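Long-range contacts in glucoamylase (Thermoanaerobacterium thermosaccharolyticum, PDB 1LF6), which hydrolyses terminal alpha-1,4-linked glucose units successively from the non-reducing ends of glucan chains, probably releasing them as beta-D-glucose: residues A453-A458 / Q475-N480; K569-Y574 / V621-K626; R597-L602 / I634-W639. One frame throughout, in Å; residues are numbered along the deposited sequence.

Contact 1 of 3, residues A453-A458 / Q475-N480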
# COMPACT_ATOMS: atom_id res chain seq x y z
N ALA A 453 -1.90 -27.02 4.76
CA ALA A 453 -3.04 -26.64 3.93
C ALA A 453 -2.68 -26.73 2.44
O ALA A 453 -3.43 -27.27 1.63
CB ALA A 453 -3.48 -25.23 4.27
N GLY A 454 -1.51 -26.21 2.10
CA GLY A 454 -1.06 -26.23 0.72
C GLY A 454 -0.88 -27.62 0.12
O GLY A 454 -1.25 -27.86 -1.04
N LEU A 455 -0.29 -28.54 0.90
CA LEU A 455 -0.08 -29.89 0.41
C LEU A 455 -1.40 -30.65 0.33
O LEU A 455 -1.57 -31.52 -0.53
CB LEU A 455 0.93 -30.64 1.30
CG LEU A 455 2.39 -30.17 1.24
CD1 LEU A 455 3.23 -31.03 2.17
CD2 LEU A 455 2.93 -30.26 -0.18
N THR A 456 -2.33 -30.34 1.23
CA THR A 456 -3.64 -30.98 1.22
C THR A 456 -4.38 -30.52 -0.05
O THR A 456 -5.00 -31.33 -0.75
CB THR A 456 -4.46 -30.62 2.50
OG1 THR A 456 -3.81 -31.17 3.66
CG2 THR A 456 -5.87 -31.18 2.41
N CYS A 457 -4.32 -29.22 -0.35
CA CYS A 457 -4.98 -28.70 -1.54
C CYS A 457 -4.29 -29.24 -2.79
O CYS A 457 -4.93 -29.48 -3.82
CB CYS A 457 -4.95 -27.16 -1.56
SG CYS A 457 -5.88 -26.37 -0.22
N ALA A 458 -2.97 -29.44 -2.70
CA ALA A 458 -2.21 -29.96 -3.83
C ALA A 458 -2.63 -31.39 -4.12
O ALA A 458 -2.70 -31.80 -5.28
CB ALA A 458 -0.71 -29.90 -3.54
N GLN A 475 -0.57 -35.76 0.45
CA GLN A 475 -1.37 -35.92 1.66
C GLN A 475 -0.64 -36.59 2.81
O GLN A 475 -0.79 -36.19 3.96
CB GLN A 475 -2.65 -36.69 1.37
CG GLN A 475 -3.78 -35.82 0.86
CD GLN A 475 -4.22 -34.73 1.83
OE1 GLN A 475 -5.05 -33.90 1.49
NE2 GLN A 475 -3.67 -34.74 3.05
N GLU A 476 0.15 -37.61 2.49
CA GLU A 476 0.91 -38.31 3.52
C GLU A 476 1.86 -37.34 4.22
O GLU A 476 2.01 -37.36 5.44
CB GLU A 476 1.71 -39.46 2.91
CG GLU A 476 1.01 -40.81 2.98
CD GLU A 476 1.78 -41.91 2.27
OE1 GLU A 476 2.98 -42.07 2.56
OE2 GLU A 476 1.18 -42.61 1.42
N LYS A 477 2.50 -36.49 3.42
CA LYS A 477 3.43 -35.51 3.95
C LYS A 477 2.65 -34.53 4.82
O LYS A 477 3.04 -34.24 5.95
CB LYS A 477 4.11 -34.77 2.79
CG LYS A 477 5.31 -33.91 3.20
CD LYS A 477 6.47 -34.76 3.73
CE LYS A 477 7.05 -35.67 2.66
NZ LYS A 477 8.23 -36.42 3.16
N ALA A 478 1.54 -34.03 4.29
CA ALA A 478 0.70 -33.08 5.01
C ALA A 478 0.26 -33.62 6.36
O ALA A 478 0.32 -32.92 7.37
CB ALA A 478 -0.53 -32.72 4.16
N ASP A 479 -0.18 -34.88 6.38
CA ASP A 479 -0.63 -35.52 7.61
C ASP A 479 0.52 -35.64 8.61
O ASP A 479 0.33 -35.43 9.81
CB ASP A 479 -1.20 -36.91 7.31
CG ASP A 479 -2.53 -36.86 6.58
OD1 ASP A 479 -3.05 -37.94 6.23
OD2 ASP A 479 -3.07 -35.75 6.35
N ASN A 480 1.70 -35.99 8.10
CA ASN A 480 2.88 -36.14 8.95
C ASN A 480 3.25 -34.81 9.59
O ASN A 480 3.41 -34.71 10.81
CB ASN A 480 4.05 -36.67 8.12
CG ASN A 480 5.34 -36.77 8.92
OD1 ASN A 480 5.40 -37.49 9.93
ND2 ASN A 480 6.36 -36.05 8.49
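Leu455 and Ala478 meet methylene to methyl, Leu455 CB lying 3.8 Å from Ala478 CB, where segments 453-458 and 475-480 run antiparallel, their axes 8.2 Å apart. The small alanine allows this close approach. On one flank, Leu455 CD1 rests 3.7 Å from Lys477 CG, touching only the base of the lysine; the chain bends at chi2 and chi3, and its far end leads away from the leucine. On the other flank, Thr456 and Gln475 cross, and the Gln475 carbonyl tip does the touching: OE1 sits 3.0 Å from Thr456 CG2 and 3.3 Å from Thr456 CA. A bend at Gln475 chi2 (-61°) turns CD back toward the threonine helix. Thr456 OG1 packs 3.7 Å from Ala478 CB, while its main polar partner is Val452 O, one turn earlier on its own helix. That bond helps fix the rotation of the threonine and settles its hydroxyl beside the alanine.

The pair is the helical hairpin formed by 445-464 and 468-489 in the (alpha/alpha) barrel. Helix 676-682 covers its Thr456 and Gln475 side, with Arg681 bridging to Asp479. Helix 414-428 packs through Ile426 against both Leu455 and Lys477.

Contact 2 of 3, residues K569-Y574 / V621-K626; sequences KGPSWY and VKAMEK
Gly570 lies against Ala623 where a beta-hairpin, strands 564-567 and 570-573, packs on helix 618-627 of the (alpha/alpha) barrel domain. Here the fit has no space for a side chain on the strand. Gly570 CA is 4.3 Å from Ala623 CB, and a side chain at the glycine would run straight into that methyl; the backbone angles of Gly570 (phi 133°, psi -176°) call for glycine in any case. Next along the strand, Pro571 sets the CD corner of its ring 4.2 Å from the same Ala623 CB, so one small methyl receives both residues. Thr567 OG1 hydrogen-bonds to Lys569 N and Gly570 O, tying the turn just before this spot.

On the solvent side the contact is made instead by long, flexible lysine chains. The Lys569 chain, bent at chi2 (-83°), brings CD to 4.0 Å from Lys626 CB and crosses the other lysine, with CD also 3.7 Å from Lys626 O. Beyond this crossing the two ammonium groups part company, Lys569 NZ and Lys626 NZ lying 8.0 Å apart, which would limit the repulsion between them. An alanine at Lys569 would probably strip the CD, CE and NZ contacts from Lys626 O and thin the cover over Lys626 CB, opening a gap at the solvent edge of the helix. Part of the contact belongs to the main chain and does not depend on that side chain: Lys569 O sits 3.7 Å from Ala623 CA, and Lys626 CD passes 3.5 Å from that same Lys569 O.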
# COMPACT_ATOMS: atom_id res chain seq x y z
N LYS A 569 -9.38 3.09 20.53
CA LYS A 569 -10.09 2.81 19.28
C LYS A 569 -10.50 1.34 19.27
O LYS A 569 -11.25 0.89 18.40
CB LYS A 569 -9.19 3.06 18.07
CG LYS A 569 -8.66 4.47 17.90
CD LYS A 569 -9.66 5.37 17.23
CE LYS A 569 -9.00 6.68 16.80
NZ LYS A 569 -9.87 7.47 15.89
N GLY A 570 -9.99 0.59 20.24
CA GLY A 570 -10.28 -0.83 20.32
C GLY A 570 -9.01 -1.63 20.54
O GLY A 570 -7.92 -1.07 20.69
N PRO A 571 -9.10 -2.97 20.55
CA PRO A 571 -7.91 -3.77 20.78
C PRO A 571 -7.09 -4.07 19.53
O PRO A 571 -7.62 -4.16 18.42
CB PRO A 571 -8.48 -5.04 21.38
CG PRO A 571 -9.72 -5.22 20.53
CD PRO A 571 -10.31 -3.82 20.50
N SER A 572 -5.78 -4.21 19.74
CA SER A 572 -4.87 -4.59 18.67
C SER A 572 -3.69 -5.32 19.32
O SER A 572 -3.56 -5.32 20.54
CB SER A 572 -4.37 -3.37 17.88
OG SER A 572 -3.84 -3.80 16.63
N TRP A 573 -2.86 -5.94 18.50
CA TRP A 573 -1.72 -6.70 19.01
C TRP A 573 -0.42 -6.37 18.28
O TRP A 573 -0.45 -5.88 17.16
CB TRP A 573 -1.99 -8.20 18.82
CG TRP A 573 -3.07 -8.76 19.68
CD1 TRP A 573 -2.90 -9.55 20.78
CD2 TRP A 573 -4.49 -8.55 19.55
NE1 TRP A 573 -4.12 -9.84 21.35
CE2 TRP A 573 -5.11 -9.24 20.61
CE3 TRP A 573 -5.29 -7.84 18.64
CZ2 TRP A 573 -6.50 -9.24 20.80
CZ3 TRP A 573 -6.67 -7.84 18.82
CH2 TRP A 573 -7.26 -8.54 19.89
N TYR A 574 0.71 -6.62 18.95
CA TYR A 574 2.03 -6.44 18.34
C TYR A 574 2.24 -7.75 17.58
O TYR A 574 1.57 -8.74 17.87
CB TYR A 574 3.13 -6.35 19.40
CG TYR A 574 3.10 -5.12 20.28
CD1 TYR A 574 3.64 -3.92 19.85
CD2 TYR A 574 2.54 -5.18 21.56
CE1 TYR A 574 3.63 -2.79 20.66
CE2 TYR A 574 2.53 -4.06 22.39
CZ TYR A 574 3.07 -2.87 21.93
OH TYR A 574 3.08 -1.76 22.75
N VAL A 621 -14.64 -5.79 13.94
CA VAL A 621 -14.97 -5.09 12.71
C VAL A 621 -14.95 -3.59 13.05
O VAL A 621 -14.32 -2.79 12.36
CB VAL A 621 -16.37 -5.49 12.17
CG1 VAL A 621 -16.80 -4.55 11.06
CG2 VAL A 621 -16.33 -6.92 11.64
N LYS A 622 -15.64 -3.23 14.13
CA LYS A 622 -15.71 -1.84 14.57
C LYS A 622 -14.34 -1.25 14.89
O LYS A 622 -14.08 -0.09 14.60
CB LYS A 622 -16.63 -1.70 15.79
CG LYS A 622 -18.09 -2.00 15.48
CD LYS A 622 -18.65 -1.02 14.47
CE LYS A 622 -19.96 -1.51 13.87
NZ LYS A 622 -20.95 -1.85 14.92
N ALA A 623 -13.46 -2.05 15.48
CA ALA A 623 -12.12 -1.58 15.81
C ALA A 623 -11.34 -1.24 14.54
O ALA A 623 -10.69 -0.20 14.46
CB ALA A 623 -11.38 -2.63 16.61
N MET A 624 -11.40 -2.12 13.55
CA MET A 624 -10.70 -1.86 12.30
C MET A 624 -11.23 -0.60 11.64
O MET A 624 -10.46 0.18 11.05
CB MET A 624 -10.82 -3.05 11.34
CG MET A 624 -9.97 -4.26 11.73
SD MET A 624 -9.72 -5.41 10.37
CE MET A 624 -8.41 -4.62 9.48
N GLU A 625 -12.53 -0.37 11.74
CA GLU A 625 -13.15 0.81 11.14
C GLU A 625 -12.63 2.09 11.78
O GLU A 625 -12.35 3.06 11.09
CB GLU A 625 -14.68 0.73 11.26
CG GLU A 625 -15.28 -0.34 10.36
CD GLU A 625 -16.75 -0.60 10.61
OE1 GLU A 625 -17.30 -1.50 9.94
OE2 GLU A 625 -17.35 0.08 11.47
N LYS A 626 -12.48 2.07 13.10
CA LYS A 626 -11.99 3.23 13.82
C LYS A 626 -10.49 3.43 13.59
O LYS A 626 -9.99 4.55 13.68
CB LYS A 626 -12.28 3.09 15.32
CG LYS A 626 -13.77 2.89 15.63
CD LYS A 626 -14.01 2.65 17.11
CE LYS A 626 -15.43 2.15 17.38
NZ LYS A 626 -16.45 3.09 16.84

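Contact 3 of 3, residues R597-L602 / I634-W639; sequences RLWPLL and ISEQVW
Gln637 reaches across Trp599 to the backbone of Arg597, and its side chain can be followed atom by atom. Gln637 CB packs 3.5 Å from Leu598 O. CG, anti to its own carbonyl carbon (chi1 -57°), sits over the five-membered ring of Trp599, 3.3 Å from NE1, as a CH-pi contact. At the tip, OE1 accepts a hydrogen bond from Arg597 N at 2.9 Å, while NE2 gives one to Glu636 OE2 and another to Tyr581 O. With both ends of the amide held, its rotation is fixed.

Glu636 shares the same face of the indole: its CG lies 3.5 Å from the centroid of the six-membered ring, and its carboxylate is nearly parallel to the ring, 6° off. Glu636 OE1 is hydrogen-bonded to Tyr337 OH, so both carboxylate oxygens are held. The Gln637 side chain is about 4 Å from that of Trp325, which probably binds substrate; the Trp599 side chain is about 9 Å from that of Glu438, the probable proton donor.

In the backbone, Leu598 and Val638 form a single antiparallel hydrogen-bonded bridge, with Val638 N to Leu598 O at 2.8 Å. Trp639 CZ3 lies over the centre of the Arg597 guanidinium, 3.5 Å from CZ, with the planes 54° apart; NH2 is hydrogen-bonded to Glu583 O and NH1 forms a salt bridge with Glu640.

At the helix start a water accepts from Leu601 N and donates to Ser635 O and Glu636 O. Trp599 is the N-cap residue of helix 600-612; Phe627 of helix 618-627 packs on Pro600 and Val638, and helix 653-668 lies against Leu601 and Ile634.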
# COMPACT_ATOMS: atom_id res chain seq x y z
N ARG A 597 4.95 -1.33 16.43
CA ARG A 597 3.71 -0.89 17.03
C ARG A 597 2.56 -1.86 16.77
O ARG A 597 2.78 -3.01 16.37
CB ARG A 597 3.38 0.52 16.55
CG ARG A 597 4.54 1.51 16.78
CD ARG A 597 4.82 1.78 18.27
NE ARG A 597 6.03 2.58 18.48
CZ ARG A 597 6.37 3.15 19.64
NH1 ARG A 597 5.59 3.03 20.70
NH2 ARG A 597 7.50 3.84 19.74
N LEU A 598 1.33 -1.41 17.01
CA LEU A 598 0.14 -2.24 16.83
C LEU A 598 -0.31 -2.35 15.38
O LEU A 598 -0.31 -1.38 14.65
CB LEU A 598 -1.00 -1.67 17.68
CG LEU A 598 -1.10 -2.06 19.16
CD1 LEU A 598 0.24 -2.44 19.74
CD2 LEU A 598 -1.71 -0.89 19.93
N TRP A 599 -0.71 -3.56 14.99
CA TRP A 599 -1.15 -3.80 13.62
C TRP A 599 -2.65 -4.05 13.51
O TRP A 599 -3.15 -5.08 13.95
CB TRP A 599 -0.41 -5.01 13.03
CG TRP A 599 1.05 -4.76 12.74
CD1 TRP A 599 1.98 -4.23 13.59
CD2 TRP A 599 1.74 -5.08 11.53
NE1 TRP A 599 3.21 -4.20 12.98
CE2 TRP A 599 3.10 -4.72 11.72
CE3 TRP A 599 1.35 -5.65 10.31
CZ2 TRP A 599 4.06 -4.89 10.72
CZ3 TRP A 599 2.32 -5.82 9.32
CH2 TRP A 599 3.66 -5.45 9.53
N PRO A 600 -3.38 -3.10 12.91
CA PRO A 600 -4.82 -3.37 12.80
C PRO A 600 -5.04 -4.69 12.05
O PRO A 600 -6.08 -5.34 12.21
CB PRO A 600 -5.36 -2.14 12.05
CG PRO A 600 -4.12 -1.40 11.56
CD PRO A 600 -3.07 -1.70 12.58
N LEU A 601 -4.06 -5.08 11.25
CA LEU A 601 -4.14 -6.35 10.51
C LEU A 601 -4.38 -7.48 11.51
O LEU A 601 -5.20 -8.36 11.28
CB LEU A 601 -2.83 -6.61 9.76
CG LEU A 601 -2.60 -8.03 9.20
CD1 LEU A 601 -3.67 -8.39 8.18
CD2 LEU A 601 -1.21 -8.10 8.57
N LEU A 602 -3.65 -7.45 12.63
CA LEU A 602 -3.78 -8.48 13.65
C LEU A 602 -5.09 -8.38 14.42
O LEU A 602 -5.53 -9.35 15.03
CB LEU A 602 -2.58 -8.43 14.59
CG LEU A 602 -1.28 -8.71 13.82
CD1 LEU A 602 -0.09 -8.68 14.77
CD2 LEU A 602 -1.40 -10.06 13.11
N ILE A 634 -6.44 2.31 5.95
CA ILE A 634 -5.90 1.60 7.10
C ILE A 634 -4.39 1.47 6.93
O ILE A 634 -3.89 1.00 5.90
CB ILE A 634 -6.51 0.19 7.24
CG1 ILE A 634 -8.04 0.28 7.31
CG2 ILE A 634 -5.97 -0.50 8.49
CD1 ILE A 634 -8.75 -1.08 7.32
N SER A 635 -3.66 1.88 7.96
CA SER A 635 -2.21 1.79 7.93
C SER A 635 -1.75 0.43 8.43
O SER A 635 -2.53 -0.34 8.98
CB SER A 635 -1.59 2.89 8.81
OG SER A 635 -1.85 2.64 10.18
N GLU A 636 -0.47 0.15 8.22
CA GLU A 636 0.13 -1.08 8.67
C GLU A 636 0.19 -1.09 10.20
O GLU A 636 -0.05 -2.12 10.84
CB GLU A 636 1.54 -1.18 8.10
CG GLU A 636 2.38 -2.33 8.63
CD GLU A 636 3.80 -2.28 8.11
OE1 GLU A 636 4.04 -2.79 7.00
OE2 GLU A 636 4.66 -1.70 8.80
N GLN A 637 0.49 0.07 10.78
CA GLN A 637 0.61 0.19 12.23
C GLN A 637 -0.04 1.44 12.82
O GLN A 637 -0.14 2.47 12.16
CB GLN A 637 2.09 0.21 12.62
CG GLN A 637 2.89 -0.99 12.15
CD GLN A 637 4.35 -0.89 12.53
OE1 GLN A 637 4.69 -0.58 13.67
NE2 GLN A 637 5.23 -1.16 11.57
N VAL A 638 -0.47 1.34 14.09
CA VAL A 638 -1.07 2.44 14.83
C VAL A 638 -0.43 2.53 16.22
O VAL A 638 0.08 1.54 16.74
CB VAL A 638 -2.61 2.27 15.01
CG1 VAL A 638 -3.30 2.23 13.65
CG2 VAL A 638 -2.90 1.00 15.80
N TRP A 639 -0.46 3.73 16.81
CA TRP A 639 0.11 3.95 18.14
C TRP A 639 -0.72 3.32 19.25
O TRP A 639 -1.94 3.22 19.14
CB TRP A 639 0.23 5.46 18.42
CG TRP A 639 1.18 6.17 17.52
CD1 TRP A 639 0.87 6.90 16.41
CD2 TRP A 639 2.59 6.27 17.68
NE1 TRP A 639 2.00 7.46 15.87
CE2 TRP A 639 3.08 7.08 16.63
CE3 TRP A 639 3.50 5.75 18.61
CZ2 TRP A 639 4.44 7.39 16.49
CZ3 TRP A 639 4.86 6.05 18.46
CH2 TRP A 639 5.30 6.86 17.41
O HOH W 1 -2.11 -3.27 9.65

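Overall arrangement
All three contacts fall within the glycosyl hydrolase family 15 region. Contact 1 comes first along the chain and closes before the others open; its centre is 34 Å from that of contact 2 and 33 Å from that of contact 3, and it touches neither. Contacts 2 and 3 have centres 9 Å apart and interleave: strand 570-573, helix 600-612 and helix 618-627 follow in sequence, with 634-639 after them. They meet directly, Trp573 O lying 3.2 Å from Trp599 N in a probable hydrogen bond. The hairpin strand thus links the surface packing of contact 2 to the buried contact 3, which lies beside the probable substrate-binding residue, while contact 1 joins barrel helices away from the annotated sites.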